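Local structure of 5-Carboxyvanillate Decarboxylase (Novosphingobium aromaticivorans, 4QRN) at residues M23-Y35 / I96-I108. The protein probably catalyses the manganese-dependent removal of a carboxylate group from 5-carboxyvanillate, as a decarboxylase of the amidohydrolase superfamily. Numbering follows the deposited sequence. Where two conformers were deposited one is given.
Sequences MTQDLKTGGEQGY and IADMDATGIDKAI
Lys-28 and Gly-103 bring the two backbones to within 4.2 Å, CA to CA, where the irregular N-terminal segment 23-35 crosses the turn that joins helix 93-101 to strand 106-111. That turn is a Schellman motif: Gly-103, at positive phi, is its C-prime residue, and the paired bonds run from Ile-104 N to Met-99 O and from Gly-103 N to Asp-100 O. Gly-103, with no side chain, lies directly against the backbone of Leu-27 and Lys-28, its CA 3.7 Å from Lys-28 C. Leu-27 packs on Thr-102, its CB 3.6 Å from Thr-102 C, while helix 343-350 also packs against it. Both branches of Thr-29 turn to Asp-100 OD1. CG2 touches that oxygen at 3.7 Å, whereas OG1, set by chi1 of 58° between the backbone N and the carbonyl carbon, meets it through a water; Arg-146 forms a salt bridge with Asp-100. The direct polar link is made by Asp-105, whose OD1 takes the N-H of Gly-30 on its syn lone pair at 2.8 Å, nearly straight at 165°. Its OD2 accepts from Arg-37 N and from a second water, 2.7 Å away, which also donates to Lys-28 O and accepts from Gly-31 N and Gln-33 NE2. Replacing Asp-105 with an alanine would probably leave Gly-30 N and Arg-37 N without their carboxylate partner and take an acceptor from this water, freeing the backbone at Gly-30 and Gly-31 to move. One carboxylate thus gathers backbone N-H groups and a four-bonded water, tying the segment leading into strand 38-44 to the chain entering the neighbouring parallel strand 106-111, at the periphery of the chain rather than at the manganese ion.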
ATOM      1  N   MET A  23      -6.540  30.842 -20.663  1.00 24.01           N
ATOM      2  CA  MET A  23      -5.582  29.839 -20.216  0.61 24.72           C
ATOM      3  C   MET A  23      -4.440  29.767 -21.221  1.00 24.40           C
ATOM      4  O   MET A  23      -4.622  30.060 -22.421  1.00 24.96           O
ATOM      5  CB  MET A  23      -6.267  28.466 -20.066  0.61 25.47           C
ATOM      6  CG  MET A  23      -7.056  27.986 -21.304  0.61 25.44           C
ATOM      7  SD  MET A  23      -8.175  26.590 -20.999  0.61 24.62           S
ATOM      8  CE  MET A  23      -6.934  25.313 -20.852  0.61 25.08           C
ATOM      9  N   THR A  24      -3.278  29.358 -20.735  1.00 22.79           N
ATOM     10  CA  THR A  24      -2.118  29.256 -21.596  1.00 21.42           C
ATOM     11  C   THR A  24      -1.451  27.899 -21.480  1.00 18.81           C
ATOM     12  O   THR A  24      -1.575  27.201 -20.448  1.00 18.12           O
ATOM     13  CB  THR A  24      -1.112  30.399 -21.299  1.00 22.88           C
ATOM     14  OG1 THR A  24      -0.048  30.348 -22.255  1.00 23.27           O
ATOM     15  CG2 THR A  24      -0.558  30.307 -19.867  1.00 23.70           C
ATOM     16  N   GLN A  25      -0.763  27.522 -22.556  1.00 18.70           N
ATOM     17  CA  GLN A  25       0.082  26.346 -22.552  1.00 18.48           C
ATOM     18  C   GLN A  25       1.464  26.705 -22.026  1.00 18.56           C
ATOM     19  O   GLN A  25       2.247  25.812 -21.715  1.00 18.14           O
ATOM     20  CB  GLN A  25       0.195  25.758 -23.964  1.00 19.84           C
ATOM     21  CG  GLN A  25      -1.128  25.199 -24.478  1.00 21.17           C
ATOM     22  CD  GLN A  25      -1.675  24.117 -23.577  1.00 22.49           C
ATOM     23  OE1 GLN A  25      -1.098  23.037 -23.463  1.00 22.97           O
ATOM     24  NE2 GLN A  25      -2.792  24.401 -22.924  1.00 22.50           N
ATOM     25  N   ASP A  26       1.779  27.997 -21.946  1.00 18.45           N
ATOM     26  CA  ASP A  26       3.100  28.405 -21.471  1.00 18.60           C
ATOM     27  C   ASP A  26       3.371  27.878 -20.062  1.00 15.64           C
ATOM     28  O   ASP A  26       2.530  27.967 -19.163  1.00 14.59           O
ATOM     29  CB  ASP A  26       3.221  29.925 -21.430  1.00 21.34           C
ATOM     30  CG  ASP A  26       3.104  30.584 -22.797  1.00 24.95           C
ATOM     31  OD1 ASP A  26       3.177  29.888 -23.839  1.00 25.90           O
ATOM     32  OD2 ASP A  26       2.943  31.829 -22.815  1.00 26.29           O
ATOM     33  N   LEU A  27       4.552  27.337 -19.864  1.00 14.35           N
ATOM     34  CA  LEU A  27       5.016  26.988 -18.529  1.00 12.28           C
ATOM     35  C   LEU A  27       6.364  27.658 -18.429  1.00 12.01           C
ATOM     36  O   LEU A  27       7.319  27.234 -19.092  1.00 14.35           O
ATOM     37  CB  LEU A  27       5.157  25.481 -18.411  1.00 10.98           C
ATOM     38  CG  LEU A  27       3.849  24.714 -18.253  1.00 10.33           C
ATOM     39  CD1 LEU A  27       4.116  23.238 -18.389  1.00 10.04           C
ATOM     40  CD2 LEU A  27       3.226  25.001 -16.891  1.00 11.88           C
ATOM     41  N   LYS A  28       6.432  28.719 -17.625  1.00  9.81           N
ATOM     42  CA  LYS A  28       7.593  29.596 -17.661  1.00  9.55           C
ATOM     43  C   LYS A  28       8.410  29.444 -16.405  1.00  8.54           C
ATOM     44  O   LYS A  28       7.862  29.388 -15.299  1.00  8.67           O
ATOM     45  CB  LYS A  28       7.145  31.056 -17.767  1.00 11.02           C
ATOM     46  CG  LYS A  28       6.204  31.353 -18.920  1.00 13.66           C
ATOM     47  CD  LYS A  28       5.810  32.820 -18.907  1.00 17.54           C
ATOM     48  CE  LYS A  28       4.815  33.144 -19.994  1.00 21.24           C
ATOM     49  NZ  LYS A  28       4.438  34.584 -19.956  1.00 23.88           N
ATOM     50  N   THR A  29       9.720  29.412 -16.556  1.00  9.02           N
ATOM     51  CA  THR A  29      10.609  29.651 -15.426  1.00  8.80           C
ATOM     52  C   THR A  29      10.528  31.101 -14.970  1.00  9.52           C
ATOM     53  O   THR A  29      10.035  31.963 -15.695  1.00 11.26           O
ATOM     54  CB  THR A  29      12.048  29.276 -15.781  1.00 10.00           C
ATOM     55  OG1 THR A  29      12.447  30.051 -16.913  1.00 10.32           O
ATOM     56  CG2 THR A  29      12.141  27.766 -16.123  1.00 10.62           C
ATOM     57  N   GLY A  30      10.994  31.352 -13.752  1.00  9.62           N
ATOM     58  CA  GLY A  30      11.157  32.709 -13.263  1.00 10.74           C
ATOM     59  C   GLY A  30      10.200  33.129 -12.172  1.00 10.51           C
ATOM     60  O   GLY A  30      10.356  34.224 -11.633  1.00 12.03           O
ATOM     61  N   GLY A  31       9.199  32.320 -11.840  1.00  9.53           N
ATOM     62  CA  GLY A  31       8.385  32.596 -10.672  1.00 10.25           C
ATOM     63  C   GLY A  31       7.235  33.566 -10.857  1.00 10.37           C
ATOM     64  O   GLY A  31       6.638  33.986  -9.862  1.00 10.79           O
ATOM     65  N   GLU A  32       6.866  33.895 -12.093  1.00 10.94           N
ATOM     66  CA  GLU A  32       5.796  34.879 -12.294  1.00 12.83           C
ATOM     67  C   GLU A  32       4.404  34.422 -11.851  1.00 13.30           C
ATOM     68  O   GLU A  32       3.529  35.251 -11.650  1.00 15.54           O
ATOM     69  CB  GLU A  32       5.790  35.363 -13.740  1.00 14.89           C
ATOM     70  CG  GLU A  32       7.074  36.112 -14.063  1.00 19.62           C
ATOM     71  CD  GLU A  32       7.234  36.436 -15.528  1.00 23.64           C
ATOM     72  OE1 GLU A  32       7.275  37.640 -15.856  1.00 26.14           O
ATOM     73  OE2 GLU A  32       7.339  35.494 -16.348  1.00 24.60           O
ATOM     74  N   GLN A  33       4.193  33.129 -11.670  1.00 12.54           N
ATOM     75  CA  GLN A  33       2.911  32.673 -11.125  0.52 12.67           C
ATOM     76  C   GLN A  33       2.804  32.995  -9.630  1.00 10.21           C
ATOM     77  O   GLN A  33       1.731  32.851  -9.056  1.00 10.92           O
ATOM     78  CB  GLN A  33       2.602  31.215 -11.441  0.52 15.26           C
ATOM     79  CG  GLN A  33       3.666  30.286 -11.102  0.52 14.83           C
ATOM     80  CD  GLN A  33       4.870  30.420 -11.983  0.52 13.40           C
ATOM     81  OE1 GLN A  33       4.834  30.940 -13.085  0.52 14.58           O
ATOM     82  NE2 GLN A  33       5.947  30.044 -11.468  0.52 12.54           N
ATOM     83  N   GLY A  34       3.908  33.408  -9.001  1.00 10.06           N
ATOM     84  CA  GLY A  34       3.916  33.694  -7.572  1.00 10.31           C
ATOM     85  C   GLY A  34       4.743  32.719  -6.758  1.00  9.62           C
ATOM     86  O   GLY A  34       4.794  32.844  -5.529  1.00 10.65           O
ATOM     87  N   TYR A  35       5.392  31.765  -7.423  1.00  8.73           N
ATOM     88  CA  TYR A  35       6.223  30.775  -6.773  1.00  8.25           C
ATOM     89  C   TYR A  35       7.213  30.281  -7.811  1.00  7.63           C
ATOM     90  O   TYR A  35       6.901  30.256  -8.991  1.00  8.64           O
ATOM     91  CB  TYR A  35       5.393  29.592  -6.222  1.00  8.70           C
ATOM     92  CG  TYR A  35       4.387  29.027  -7.195  1.00  8.38           C
ATOM     93  CD1 TYR A  35       4.744  28.087  -8.170  1.00  8.68           C
ATOM     94  CD2 TYR A  35       3.064  29.443  -7.151  1.00  8.87           C
ATOM     95  CE1 TYR A  35       3.804  27.603  -9.065  1.00  8.42           C
ATOM     96  CE2 TYR A  35       2.132  28.976  -8.051  1.00  8.43           C
ATOM     97  CZ  TYR A  35       2.493  28.027  -8.983  1.00  8.79           C
ATOM     98  OH  TYR A  35       1.538  27.563  -9.869  1.00  9.31           O
ATOM     99  N   ILE A  96      18.286  20.848 -18.950  1.00  8.68           N
ATOM    100  CA  ILE A  96      17.885  22.225 -18.690  1.00  9.05           C
ATOM    101  C   ILE A  96      16.753  22.643 -19.626  1.00  8.44           C
ATOM    102  O   ILE A  96      15.804  23.281 -19.189  1.00  8.43           O
ATOM    103  CB  ILE A  96      19.086  23.168 -18.845  1.00 10.79           C
ATOM    104  CG1 ILE A  96      20.110  22.932 -17.732  1.00 12.61           C
ATOM    105  CG2 ILE A  96      18.636  24.641 -18.925  1.00 11.69           C
ATOM    106  CD1 ILE A  96      19.723  23.443 -16.402  1.00 13.70           C
ATOM    107  N   ALA A  97      16.860  22.306 -20.909  1.00  8.31           N
ATOM    108  CA  ALA A  97      15.795  22.647 -21.855  1.00  8.78           C
ATOM    109  C   ALA A  97      14.476  21.955 -21.457  1.00  7.96           C
ATOM    110  O   ALA A  97      13.403  22.551 -21.590  1.00  8.01           O
ATOM    111  CB  ALA A  97      16.213  22.275 -23.263  1.00 10.08           C
ATOM    112  N   ASP A  98      14.560  20.707 -21.011  1.00  8.13           N
ATOM    113  CA  ASP A  98      13.354  20.008 -20.600  1.00  8.00           C
ATOM    114  C   ASP A  98      12.720  20.683 -19.376  1.00  7.76           C
ATOM    115  O   ASP A  98      11.487  20.751 -19.266  1.00  8.28           O
ATOM    116  CB  ASP A  98      13.655  18.529 -20.285  1.00  8.45           C
ATOM    117  CG  ASP A  98      13.771  17.655 -21.542  1.00  9.36           C
ATOM    118  OD1 ASP A  98      13.537  18.140 -22.671  1.00 10.20           O
ATOM    119  OD2 ASP A  98      14.083  16.452 -21.386  1.00  9.58           O
ATOM    120  N   MET A  99      13.545  21.136 -18.443  1.00  7.66           N
ATOM    121  CA  MET A  99      13.049  21.892 -17.308  1.00  7.78           C
ATOM    122  C   MET A  99      12.430  23.206 -17.767  1.00  7.56           C
ATOM    123  O   MET A  99      11.324  23.572 -17.344  1.00  8.08           O
ATOM    124  CB  MET A  99      14.172  22.155 -16.315  1.00  8.26           C
ATOM    125  CG  MET A  99      14.628  20.882 -15.590  1.00  9.08           C
ATOM    126  SD  MET A  99      16.183  21.035 -14.703  1.00  9.38           S
ATOM    127  CE  MET A  99      15.771  22.279 -13.478  1.00 10.39           C
ATOM    128  N   ASP A 100      13.135  23.933 -18.639  1.00  7.69           N
ATOM    129  CA  ASP A 100      12.637  25.206 -19.121  1.00  8.07           C
ATOM    130  C   ASP A 100      11.261  25.012 -19.780  1.00  8.51           C
ATOM    131  O   ASP A 100      10.359  25.843 -19.628  1.00  8.74           O
ATOM    132  CB  ASP A 100      13.616  25.813 -20.119  1.00  9.28           C
ATOM    133  CG  ASP A 100      14.895  26.347 -19.470  1.00  9.21           C
ATOM    134  OD1 ASP A 100      14.937  26.549 -18.235  1.00  9.26           O
ATOM    135  OD2 ASP A 100      15.857  26.624 -20.231  1.00  9.57           O
ATOM    136  N   ALA A 101      11.096  23.935 -20.539  1.00  8.59           N
ATOM    137  CA  ALA A 101       9.853  23.688 -21.271  1.00  9.17           C
ATOM    138  C   ALA A 101       8.672  23.371 -20.366  1.00  9.29           C
ATOM    139  O   ALA A 101       7.526  23.405 -20.819  1.00 10.63           O
ATOM    140  CB  ALA A 101      10.055  22.568 -22.281  1.00 10.61           C
ATOM    141  N   THR A 102       8.944  23.015 -19.111  1.00  8.11           N
ATOM    142  CA  THR A 102       7.867  22.734 -18.167  1.00  8.20           C
ATOM    143  C   THR A 102       7.872  23.689 -16.970  1.00  7.94           C
ATOM    144  O   THR A 102       7.215  23.449 -15.963  1.00  8.32           O
ATOM    145  CB  THR A 102       7.902  21.267 -17.709  1.00  8.53           C
ATOM    146  OG1 THR A 102       9.223  20.909 -17.250  1.00  8.34           O
ATOM    147  CG2 THR A 102       7.439  20.356 -18.823  1.00  9.97           C
ATOM    148  N   GLY A 103       8.602  24.794 -17.099  1.00  7.97           N
ATOM    149  CA  GLY A 103       8.590  25.797 -16.056  1.00  8.52           C
ATOM    150  C   GLY A 103       9.229  25.379 -14.740  1.00  7.55           C
ATOM    151  O   GLY A 103       8.906  25.960 -13.702  1.00  7.90           O
ATOM    152  N   ILE A 104      10.113  24.381 -14.779  1.00  7.31           N
ATOM    153  CA  ILE A 104      10.759  23.906 -13.574  1.00  7.30           C
ATOM    154  C   ILE A 104      12.013  24.733 -13.305  1.00  7.44           C
ATOM    155  O   ILE A 104      12.972  24.724 -14.080  1.00  8.11           O
ATOM    156  CB  ILE A 104      11.081  22.398 -13.647  1.00  7.65           C
ATOM    157  CG1 ILE A 104       9.803  21.580 -13.893  1.00  7.91           C
ATOM    158  CG2 ILE A 104      11.818  21.964 -12.382  1.00  7.89           C
ATOM    159  CD1 ILE A 104       8.658  21.850 -12.923  1.00  8.33           C
ATOM    160  N   ASP A 105      11.984  25.491 -12.213  1.00  7.38           N
ATOM    161  CA  ASP A 105      13.092  26.385 -11.863  1.00  7.54           C
ATOM    162  C   ASP A 105      14.291  25.647 -11.297  1.00  7.52           C
ATOM    163  O   ASP A 105      15.428  25.982 -11.632  1.00  8.51           O
ATOM    164  CB  ASP A 105      12.582  27.446 -10.889  1.00  8.04           C
ATOM    165  CG  ASP A 105      11.567  28.340 -11.541  1.00  7.96           C
ATOM    166  OD1 ASP A 105      11.989  29.142 -12.411  1.00  8.91           O
ATOM    167  OD2 ASP A 105      10.355  28.229 -11.228  1.00  7.86           O
ATOM    168  N   LYS A 106      14.057  24.679 -10.413  1.00  7.30           N
ATOM    169  CA  LYS A 106      15.147  23.936  -9.799  0.62  7.64           C
ATOM    170  C   LYS A 106      14.747  22.489  -9.693  1.00  7.74           C
ATOM    171  O   LYS A 106      13.561  22.175  -9.507  1.00  7.75           O
ATOM    172  CB  LYS A 106      15.465  24.473  -8.402  0.62  8.74           C
ATOM    173  CG  LYS A 106      15.831  25.956  -8.387  0.62  9.80           C
ATOM    174  CD  LYS A 106      16.348  26.395  -7.029  0.62 10.58           C
ATOM    175  CE  LYS A 106      16.693  27.882  -7.043  0.62 11.66           C
ATOM    176  NZ  LYS A 106      17.333  28.319  -5.778  0.62 12.14           N
ATOM    177  N   ALA A 107      15.750  21.620  -9.799  1.00  7.44           N
ATOM    178  CA  ALA A 107      15.573  20.181  -9.665  1.00  7.69           C
ATOM    179  C   ALA A 107      16.534  19.668  -8.608  1.00  7.49           C
ATOM    180  O   ALA A 107      17.731  19.992  -8.650  1.00  8.70           O
ATOM    181  CB  ALA A 107      15.839  19.504 -10.993  1.00  8.86           C
ATOM    182  N   ILE A 108      16.023  18.845  -7.702  1.00  7.25           N
ATOM    183  CA  ILE A 108      16.841  18.148  -6.721  1.00  7.32           C
ATOM    184  C   ILE A 108      17.099  16.759  -7.268  1.00  7.28           C
ATOM    185  O   ILE A 108      16.174  15.969  -7.467  1.00  7.78           O
ATOM    186  CB  ILE A 108      16.168  18.124  -5.350  1.00  8.69           C
ATOM    187  CG1 ILE A 108      15.773  19.579  -4.980  1.00 10.58           C
ATOM    188  CG2 ILE A 108      17.083  17.448  -4.338  1.00 10.55           C
ATOM    189  CD1 ILE A 108      15.330  19.801  -3.559  1.00 12.05           C
TER
HETATM  190  O   HOH W   1       8.455  29.665 -12.543  1.00  8.75           O
HETATM  191  O   HOH W   2      10.449  28.667 -19.423  1.00 11.36           O
HETATM  192  O   HOH W   3      14.982  29.240 -17.409  1.00 17.02           O